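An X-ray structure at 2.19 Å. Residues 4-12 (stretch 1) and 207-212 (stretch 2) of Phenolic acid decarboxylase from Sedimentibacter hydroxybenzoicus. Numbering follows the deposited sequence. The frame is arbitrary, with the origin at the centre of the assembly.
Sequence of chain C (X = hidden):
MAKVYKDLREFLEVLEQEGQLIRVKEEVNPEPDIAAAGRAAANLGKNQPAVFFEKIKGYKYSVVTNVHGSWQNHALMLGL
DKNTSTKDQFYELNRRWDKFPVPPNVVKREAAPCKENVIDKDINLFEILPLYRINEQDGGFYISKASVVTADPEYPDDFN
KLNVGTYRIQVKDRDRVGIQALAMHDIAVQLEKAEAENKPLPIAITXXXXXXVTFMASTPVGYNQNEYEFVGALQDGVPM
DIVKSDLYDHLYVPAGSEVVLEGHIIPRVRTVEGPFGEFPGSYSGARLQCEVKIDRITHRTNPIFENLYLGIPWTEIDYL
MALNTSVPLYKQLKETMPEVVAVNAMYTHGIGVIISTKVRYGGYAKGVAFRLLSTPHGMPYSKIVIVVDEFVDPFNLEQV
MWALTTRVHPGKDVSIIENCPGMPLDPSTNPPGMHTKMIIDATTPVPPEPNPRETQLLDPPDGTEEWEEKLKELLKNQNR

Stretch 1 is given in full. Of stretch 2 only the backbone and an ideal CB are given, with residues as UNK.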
# COMPACT_ATOMS: atom_id res chain seq x y z
N VAL C 4 51.03 9.72 -17.66
CA VAL C 4 51.10 8.33 -17.24
C VAL C 4 52.08 8.21 -16.08
O VAL C 4 53.04 8.99 -15.97
CB VAL C 4 51.51 7.42 -18.41
CG1 VAL C 4 51.30 5.96 -18.06
CG2 VAL C 4 50.72 7.78 -19.66
N TYR C 5 51.84 7.24 -15.21
CA TYR C 5 52.68 6.98 -14.05
C TYR C 5 53.27 5.58 -14.15
O TYR C 5 52.53 4.60 -14.33
CB TYR C 5 51.90 7.13 -12.74
CG TYR C 5 51.16 8.44 -12.61
CD1 TYR C 5 49.86 8.58 -13.09
CD2 TYR C 5 51.76 9.54 -12.02
CE1 TYR C 5 49.19 9.78 -12.98
CE2 TYR C 5 51.09 10.74 -11.90
CZ TYR C 5 49.81 10.86 -12.38
OH TYR C 5 49.14 12.05 -12.26
N LYS C 6 54.59 5.48 -14.02
CA LYS C 6 55.27 4.19 -14.09
C LYS C 6 55.24 3.44 -12.76
O LYS C 6 55.48 2.23 -12.75
CB LYS C 6 56.72 4.38 -14.53
CG LYS C 6 56.97 4.10 -16.01
CD LYS C 6 58.42 3.70 -16.25
CE LYS C 6 59.38 4.73 -15.68
NZ LYS C 6 60.72 4.67 -16.32
N ASP C 7 54.97 4.13 -11.65
CA ASP C 7 54.93 3.51 -10.34
C ASP C 7 54.17 4.44 -9.39
O ASP C 7 53.56 5.42 -9.82
CB ASP C 7 56.35 3.20 -9.84
CG ASP C 7 57.27 4.41 -9.86
OD1 ASP C 7 56.80 5.55 -9.65
OD2 ASP C 7 58.48 4.22 -10.09
N LEU C 8 54.22 4.12 -8.10
CA LEU C 8 53.55 4.94 -7.10
C LEU C 8 54.31 6.22 -6.79
O LEU C 8 53.69 7.25 -6.51
CB LEU C 8 53.34 4.12 -5.82
CG LEU C 8 52.86 4.86 -4.56
CD1 LEU C 8 51.36 5.10 -4.62
CD2 LEU C 8 53.24 4.09 -3.31
N ARG C 9 55.65 6.17 -6.84
CA ARG C 9 56.45 7.33 -6.48
C ARG C 9 56.22 8.49 -7.43
O ARG C 9 56.18 9.66 -7.01
CB ARG C 9 57.93 6.96 -6.44
CG ARG C 9 58.22 5.79 -5.52
CD ARG C 9 59.70 5.53 -5.38
NE ARG C 9 59.97 4.45 -4.45
CZ ARG C 9 61.15 4.22 -3.88
NH1 ARG C 9 62.19 5.00 -4.12
NH2 ARG C 9 61.28 3.20 -3.04
N GLU C 10 56.09 8.20 -8.73
CA GLU C 10 55.75 9.25 -9.68
C GLU C 10 54.39 9.86 -9.35
O GLU C 10 54.23 11.09 -9.41
CB GLU C 10 55.74 8.69 -11.11
CG GLU C 10 57.12 8.56 -11.73
CD GLU C 10 57.10 7.77 -13.03
OE1 GLU C 10 56.02 7.65 -13.63
OE2 GLU C 10 58.17 7.27 -13.44
N PHE C 11 53.42 9.03 -8.98
CA PHE C 11 52.10 9.54 -8.61
C PHE C 11 52.16 10.33 -7.31
O PHE C 11 51.48 11.35 -7.17
CB PHE C 11 51.11 8.39 -8.50
CG PHE C 11 49.70 8.83 -8.20
CD1 PHE C 11 49.04 9.68 -9.06
CD2 PHE C 11 49.05 8.39 -7.06
CE1 PHE C 11 47.75 10.09 -8.80
CE2 PHE C 11 47.76 8.79 -6.79
CZ PHE C 11 47.10 9.64 -7.66
N LEU C 12 52.97 9.88 -6.35
CA LEU C 12 53.06 10.56 -5.07
C LEU C 12 53.62 11.97 -5.24
O LEU C 12 53.11 12.92 -4.62
CB LEU C 12 53.93 9.76 -4.11
CG LEU C 12 53.28 8.56 -3.42
CD1 LEU C 12 54.21 7.97 -2.36
CD2 LEU C 12 51.94 8.93 -2.81
N UNK C 207 52.55 -4.74 -3.55
CA UNK C 207 52.19 -3.62 -2.68
C UNK C 207 52.89 -2.37 -3.20
O UNK C 207 54.06 -2.41 -3.58
CB UNK C 207 52.57 -3.90 -1.22
N UNK C 208 52.16 -1.25 -3.21
CA UNK C 208 52.71 -0.00 -3.70
C UNK C 208 52.80 0.04 -5.21
O UNK C 208 53.84 -0.28 -5.78
CB UNK C 208 54.10 0.24 -3.09
N UNK C 209 51.71 0.44 -5.86
CA UNK C 209 51.60 0.32 -7.31
C UNK C 209 51.15 1.63 -7.94
O UNK C 209 50.66 2.54 -7.26
CB UNK C 209 50.63 -0.80 -7.68
N UNK C 210 51.33 1.69 -9.26
CA UNK C 210 50.68 2.63 -10.16
C UNK C 210 49.20 2.68 -9.78
O UNK C 210 48.56 1.62 -9.66
CB UNK C 210 50.87 2.23 -11.62
N UNK C 211 48.63 3.87 -9.55
CA UNK C 211 47.23 3.93 -9.11
C UNK C 211 46.25 3.25 -10.06
O UNK C 211 45.19 2.80 -9.61
CB UNK C 211 46.81 5.39 -8.93
N UNK C 212 46.57 3.15 -11.35
CA UNK C 212 45.66 2.46 -12.27
C UNK C 212 45.71 0.95 -12.08
O UNK C 212 44.72 0.27 -12.37
CB UNK C 212 46.00 2.81 -13.72

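At position 207 the backbone is extended, with phi near -127° and psi near 137°, and no atom of stretch 1 lies within 5.5 Å of the ideal CB. Stretch 1 does not discriminate here; a beta-branched residue would suit the backbone well. The residue is Ile207, which makes no contact with stretch 1.

Position 208 is constrained first by its own backbone. A phi of 75° is uncomfortable for most residues and favours glycine; asparagine would be a second candidate. The ideal CB would stand 4.0 Å from Leu8 CD2, close but not a clash, so the torsion is the stronger argument. Gly208 fits, and its bare CA packs against the leucine, with Gly208 CA 4.1 Å from Leu8 CD2.

At position 209, CA-to-CB points away from stretch 1 and the CB has no neighbour there within 5.5 Å, so many side chains are possible. What touches stretch 1 is backbone: the carbonyl O of 209 lies 3.4 Å from Leu8 CB. The residue is Asn209, whose amide group forms its hydrogen bonds outside the pairing of these two stretches.

Position 210 has the closest CA pairing between the stretches, 4.3 Å from its CA to Asp7 CA. CA-to-CB points sideways, and the ideal CB is 4.0 Å from Tyr5 O. The position also directly precedes a helix whose first amides need acceptors, so Asp, Asn, Ser or Thr would suit. It is Asn210, with chi1 in t. Asn210 OD1 caps the helix by accepting from the backbone N of 212 at 3.1 Å. Asn210 ND2 comes within 3.0 Å of Tyr5 O, but the angle is too poor for a hydrogen bond; ND2 is bonded elsewhere in the structure.

At position 211 CA-to-CB points toward stretch 1, and the ideal CB is 4.1 Å from Phe11 CE2. The aromatic ring invites a compact apolar group, while phi near -57° at the first turn of a helix, where the amide need not bond within the helix, admits proline. Valine or alanine might also be considered. Pro211 turns its CG to one face of the Phe11 ring, 3.6 Å from Pro211 CG to the ring centroid and 16° off the normal, a CH-pi contact; Pro211 CG is 3.5 Å from Phe11 CG.

Position 212 continues the helix, with CB sideways and clear of stretch 1, so a helix-compatible apolar residue is one reasonable choice among several. Leu212 reaches no contact.

Stretch 2 (207-212) IGNNPL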
# COMPACT_ATOMS: atom_id res chain seq x y z
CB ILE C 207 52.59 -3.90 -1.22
CG1 ILE C 207 51.97 -5.22 -0.74
CG2 ILE C 207 52.18 -2.75 -0.31
CD1 ILE C 207 52.61 -5.78 0.51
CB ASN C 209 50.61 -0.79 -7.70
CG ASN C 209 51.15 -2.18 -7.42
OD1 ASN C 209 52.15 -2.60 -8.00
ND2 ASN C 209 50.48 -2.90 -6.52
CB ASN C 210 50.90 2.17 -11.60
CG ASN C 210 50.14 2.99 -12.64
OD1 ASN C 210 49.43 3.94 -12.32
ND2 ASN C 210 50.29 2.61 -13.90
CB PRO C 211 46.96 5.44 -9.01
CG PRO C 211 48.08 6.10 -9.76
CD PRO C 211 49.25 5.20 -9.58
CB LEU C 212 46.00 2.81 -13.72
CG LEU C 212 45.34 4.07 -14.29
CD1 LEU C 212 43.82 4.01 -14.13
CD2 LEU C 212 45.91 5.32 -13.67
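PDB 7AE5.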